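Synaptotagmin-1 (Arabidopsis thaliana, PDB 7AS6) helps to maintain plasma membrane integrity during freezing and osmotic stress, and is represented here by its C2A domain, a lipid-binding beta sandwich. Local coordinates at residues G8-K13 / L95-M100; F64-R67 / T71-L74. All blocks are in the same frame, centred on the assembly; numbering follows the deposited sequence.

Interaction 1: residues G8-K13 / L95-M100; sequences GIVHVK and LALKEM
V10 meets M100 and L97 through its three side-chain carbons, a compact example of how a branched residue in a strand serves two partners at once. V10 CB lies 3.9 Å from M100 SD. V10 CG2 comes closest, 3.7 Å from M100 SD, so that the M100 thioether rests against the bond joining CB to CG2. The two side chains cross at about a right angle. Rotation about the first bond puts CG2 anti to the backbone N and leaves CG1 between the N and the carbonyl carbon (chi1 56°); V10 CG1 lies a looser 4.5 Å from L97 CD1. M100 is extended as far as SD, the atom that touches V10; the bend beyond it (chi3 -56°) turns the terminal methyl away from V10. The 3-10 turn at 97-99 brings L97 and M100 to bear on the same residue, with M100 N donating to L97 O at 2.8 Å. Here V10 of strand 8-18, in one sheet of the C2 beta sandwich, meets the turn after strand 88-96 of the other; its backbone pairs with F64 and its side chain touches V66 of strand 57-66, while L97 lies on L74 and M100 on P69 and Y138.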
loop_
_atom_site.group_PDB
_atom_site.type_symbol
_atom_site.label_atom_id
_atom_site.label_comp_id
_atom_site.label_asym_id
_atom_site.label_seq_id
_atom_site.Cartn_x
_atom_site.Cartn_y
_atom_site.Cartn_z
ATOM N N GLY A 8 -8.642 -14.795 9.456
ATOM C CA GLY A 8 -8.166 -13.811 10.395
ATOM C C GLY A 8 -8.262 -12.439 9.772
ATOM O O GLY A 8 -8.951 -12.236 8.771
ATOM N N ILE A 9 -7.554 -11.499 10.379
ATOM C CA ILE A 9 -7.547 -10.115 9.935
ATOM C C ILE A 9 -6.102 -9.654 9.868
ATOM O O ILE A 9 -5.325 -9.884 10.800
ATOM C CB ILE A 9 -8.371 -9.220 10.876
ATOM C CG1 ILE A 9 -9.841 -9.640 10.837
ATOM C CG2 ILE A 9 -8.232 -7.762 10.481
ATOM C CD1 ILE A 9 -10.673 -8.996 11.912
ATOM N N VAL A 10 -5.727 -9.031 8.757
ATOM C CA VAL A 10 -4.393 -8.470 8.604
ATOM C C VAL A 10 -4.484 -6.961 8.779
ATOM O O VAL A 10 -5.341 -6.303 8.174
ATOM C CB VAL A 10 -3.767 -8.868 7.258
ATOM C CG1 VAL A 10 -4.650 -8.449 6.094
ATOM C CG2 VAL A 10 -2.384 -8.276 7.134
ATOM N N HIS A 11 -3.632 -6.418 9.644
ATOM C CA HIS A 11 -3.534 -4.983 9.864
ATOM C C HIS A 11 -2.379 -4.468 9.020
ATOM O O HIS A 11 -1.243 -4.926 9.183
ATOM C CB HIS A 11 -3.318 -4.660 11.344
ATOM C CG HIS A 11 -4.436 -5.118 12.233
ATOM N ND1 HIS A 11 -5.430 -4.273 12.681
ATOM C CD2 HIS A 11 -4.719 -6.336 12.756
ATOM C CE1 HIS A 11 -6.273 -4.949 13.441
ATOM N NE2 HIS A 11 -5.867 -6.204 13.497
ATOM N N VAL A 12 -2.687 -3.555 8.092
ATOM C CA VAL A 12 -1.738 -3.007 7.121
ATOM C C VAL A 12 -1.496 -1.554 7.482
ATOM O O VAL A 12 -2.427 -0.739 7.485
ATOM C CB VAL A 12 -2.261 -3.105 5.679
ATOM C CG1 VAL A 12 -1.190 -2.622 4.705
ATOM C CG2 VAL A 12 -2.685 -4.516 5.354
ATOM N N LYS A 13 -0.265 -1.224 7.794
ATOM C CA LYS A 13 0.086 0.150 8.077
ATOM C C LYS A 13 0.878 0.649 6.885
ATOM O O LYS A 13 1.856 0.010 6.478
ATOM C CB LYS A 13 0.894 0.274 9.371
ATOM C CG LYS A 13 1.052 1.725 9.846
ATOM C CD LYS A 13 1.945 1.815 11.075
ATOM C CE LYS A 13 1.414 2.814 12.087
ATOM N NZ LYS A 13 2.157 2.679 13.379
ATOM N N LEU A 95 2.651 -7.563 -2.422
ATOM C CA LEU A 95 3.180 -8.135 -1.183
ATOM C C LEU A 95 2.288 -9.295 -0.767
ATOM O O LEU A 95 1.144 -9.082 -0.355
ATOM C CB LEU A 95 3.265 -7.094 -0.070
ATOM C CG LEU A 95 3.677 -7.653 1.293
ATOM C CD1 LEU A 95 4.994 -8.394 1.187
ATOM C CD2 LEU A 95 3.773 -6.555 2.349
ATOM N N ALA A 96 2.823 -10.511 -0.865
ATOM C CA ALA A 96 2.039 -11.701 -0.575
ATOM C C ALA A 96 1.810 -11.819 0.918
ATOM O O ALA A 96 2.686 -11.500 1.722
ATOM C CB ALA A 96 2.746 -12.951 -1.091
ATOM N N LEU A 97 0.617 -12.274 1.292
ATOM C CA LEU A 97 0.339 -12.483 2.701
ATOM C C LEU A 97 1.098 -13.680 3.268
ATOM O O LEU A 97 1.249 -13.770 4.487
ATOM C CB LEU A 97 -1.165 -12.644 2.924
ATOM C CG LEU A 97 -2.034 -11.435 2.571
ATOM C CD1 LEU A 97 -3.434 -11.593 3.157
ATOM C CD2 LEU A 97 -1.376 -10.153 3.053
ATOM N N LYS A 98 1.611 -14.581 2.426
ATOM C CA LYS A 98 2.399 -15.691 2.957
ATOM C C LYS A 98 3.703 -15.225 3.596
ATOM O O LYS A 98 4.436 -16.054 4.144
ATOM C CB LYS A 98 2.688 -16.730 1.864
ATOM C CG LYS A 98 3.716 -16.317 0.810
ATOM C CD LYS A 98 3.756 -17.326 -0.342
ATOM C CE LYS A 98 4.651 -16.865 -1.482
ATOM N NZ LYS A 98 4.212 -17.430 -2.803
ATOM N N GLU A 99 4.001 -13.930 3.540
ATOM C CA GLU A 99 5.101 -13.336 4.279
ATOM C C GLU A 99 4.685 -12.824 5.655
ATOM O O GLU A 99 5.557 -12.422 6.432
ATOM C CB GLU A 99 5.713 -12.186 3.470
ATOM C CG GLU A 99 6.521 -12.623 2.251
ATOM C CD GLU A 99 7.760 -13.415 2.629
ATOM O OE1 GLU A 99 7.967 -14.506 2.054
ATOM O OE2 GLU A 99 8.529 -12.955 3.507
ATOM N N MET A 100 3.383 -12.805 5.962
ATOM C CA MET A 100 2.896 -12.415 7.283
ATOM C C MET A 100 3.463 -13.332 8.366
ATOM O O MET A 100 3.876 -14.462 8.100
ATOM C CB MET A 100 1.367 -12.496 7.366
ATOM C CG MET A 100 0.562 -11.542 6.492
ATOM S SD MET A 100 -1.213 -11.806 6.795
ATOM C CE MET A 100 -1.367 -13.562 6.455
#

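Interaction 2: residues F64-R67 / T71-L74; sequences FSVR and TQVL
The F64 ring has L74 CD2 over one face, 4.1 Å above the plane and displaced toward the rim, where CE1 is the nearest ring atom at 4.2 Å. The F64 side chain also touches I35 and L37 of strand 31-37, and V10 and V12 of strand 8-18. The second flat group, the R67 guanidinium, has a water at its edge and in its plane, 2.8 Å from NH1; the same water accepts from Q72 NE2. R67 NE bonds to R4 O. The third is the Q72 amide. Its OE1 takes the backbone N-H of R67 at 3.1 Å, moderately bent (N-H...O 152°), with the donor tilted 24° from the carbonyl plane. Strand 57-66 belongs to one sheet of the C2 beta sandwich and strand 73-80 to the other, so the connection between them must cross from sheet to sheet, and Q72 spans its two ends. Its side chain runs extended beyond CG (chi2 179°), which carries the amide over to the start of the turn, where OE1 also accepts from D68 N. Two successive backbone amides thus grip one buried oxygen, while NE2 bonds to S38 O. V66 brings CG1 to 3.8 Å from Q72 OE1, its chain crossing that of Q72 at a slant and setting a methyl beside the polar end.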
loop_
_atom_site.group_PDB
_atom_site.type_symbol
_atom_site.label_atom_id
_atom_site.label_comp_id
_atom_site.label_asym_id
_atom_site.label_seq_id
_atom_site.Cartn_x
_atom_site.Cartn_y
_atom_site.Cartn_z
ATOM N N PHE A 64 -7.946 -5.753 6.663
ATOM C CA PHE A 64 -8.550 -6.619 5.656
ATOM C C PHE A 64 -8.875 -7.979 6.261
ATOM O O PHE A 64 -8.086 -8.517 7.046
ATOM C CB PHE A 64 -7.624 -6.832 4.469
ATOM C CG PHE A 64 -7.355 -5.587 3.674
ATOM C CD1 PHE A 64 -6.301 -4.743 4.008
ATOM C CD2 PHE A 64 -8.148 -5.262 2.582
ATOM C CE1 PHE A 64 -6.048 -3.587 3.262
ATOM C CE2 PHE A 64 -7.900 -4.110 1.828
ATOM C CZ PHE A 64 -6.851 -3.279 2.171
ATOM N N SER A 65 -10.021 -8.544 5.873
ATOM C CA SER A 65 -10.335 -9.929 6.206
ATOM C C SER A 65 -9.514 -10.859 5.324
ATOM O O SER A 65 -9.433 -10.661 4.106
ATOM C CB SER A 65 -11.825 -10.208 6.020
ATOM O OG SER A 65 -12.593 -9.548 7.006
ATOM N N VAL A 66 -8.897 -11.863 5.938
ATOM C CA VAL A 66 -8.038 -12.804 5.232
ATOM C C VAL A 66 -8.784 -14.116 5.074
ATOM O O VAL A 66 -9.276 -14.681 6.060
ATOM C CB VAL A 66 -6.711 -13.026 5.978
ATOM C CG1 VAL A 66 -5.781 -13.892 5.137
ATOM C CG2 VAL A 66 -6.063 -11.704 6.308
ATOM N N ARG A 67 -8.859 -14.604 3.832
ATOM C CA ARG A 67 -9.504 -15.870 3.518
ATOM C C ARG A 67 -8.536 -16.955 3.072
ATOM O O ARG A 67 -8.900 -18.133 3.118
ATOM C CB ARG A 67 -10.576 -15.668 2.437
ATOM C CG ARG A 67 -11.811 -14.961 2.969
ATOM C CD ARG A 67 -12.755 -14.505 1.876
ATOM N NE ARG A 67 -13.918 -13.838 2.454
ATOM C CZ ARG A 67 -13.998 -12.531 2.693
ATOM N NH1 ARG A 67 -12.984 -11.726 2.396
ATOM N NH2 ARG A 67 -15.099 -12.023 3.226
ATOM N N THR A 71 -2.489 -17.780 -0.639
ATOM C CA THR A 71 -2.715 -17.347 -2.015
ATOM C C THR A 71 -2.766 -15.834 -2.177
ATOM O O THR A 71 -2.359 -15.316 -3.228
ATOM C CB THR A 71 -4.029 -17.930 -2.543
ATOM O OG1 THR A 71 -4.028 -19.347 -2.357
ATOM C CG2 THR A 71 -4.210 -17.618 -4.035
ATOM N N GLN A 72 -3.262 -15.118 -1.170
ATOM C CA GLN A 72 -3.667 -13.728 -1.339
ATOM C C GLN A 72 -2.484 -12.778 -1.243
ATOM O O GLN A 72 -1.574 -12.972 -0.432
ATOM C CB GLN A 72 -4.713 -13.355 -0.297
ATOM C CG GLN A 72 -6.106 -13.762 -0.681
ATOM C CD GLN A 72 -7.109 -13.400 0.379
ATOM O OE1 GLN A 72 -6.944 -13.756 1.544
ATOM N NE2 GLN A 72 -8.153 -12.675 -0.009
ATOM N N VAL A 73 -2.500 -11.743 -2.084
ATOM C CA VAL A 73 -1.440 -10.746 -2.111
ATOM C C VAL A 73 -2.070 -9.363 -2.041
ATOM O O VAL A 73 -3.180 -9.135 -2.536
ATOM C CB VAL A 73 -0.539 -10.882 -3.364
ATOM C CG1 VAL A 73 -0.176 -12.342 -3.612
ATOM C CG2 VAL A 73 -1.219 -10.333 -4.566
ATOM N N LEU A 74 -1.372 -8.445 -1.382
ATOM C CA LEU A 74 -1.759 -7.043 -1.361
ATOM C C LEU A 74 -1.113 -6.334 -2.536
ATOM O O LEU A 74 0.016 -6.644 -2.916
ATOM C CB LEU A 74 -1.326 -6.379 -0.057
ATOM C CG LEU A 74 -2.098 -6.836 1.178
ATOM C CD1 LEU A 74 -1.287 -6.538 2.413
ATOM C CD2 LEU A 74 -3.452 -6.135 1.242
HETATM O O HOH W 1 -10.252 -11.646 2.032
#

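In the fold
Interactions 1 and 2 have centres about 7 Å apart, at the same end of the sandwich and away from the cadmium site. Both are largely buried, with M100 and R67 partly exposed, and both link the two sheets, interaction 1 through the turn after strand 88-96: strands 8-18 and 57-66 are neighbours in one, 73-80 and 88-96 in the other. Their backbones are stitched together by probable hydrogen bonds from V66 N to G8 O and from L74 N to L95 O. Interaction 1 joins segments 82 residues apart and is wholly apolar. Interaction 2, nested within that loop, is apolar at F64 and L74 but polar where the Q72 amide oxygen accepts backbone N-H groups of the turn.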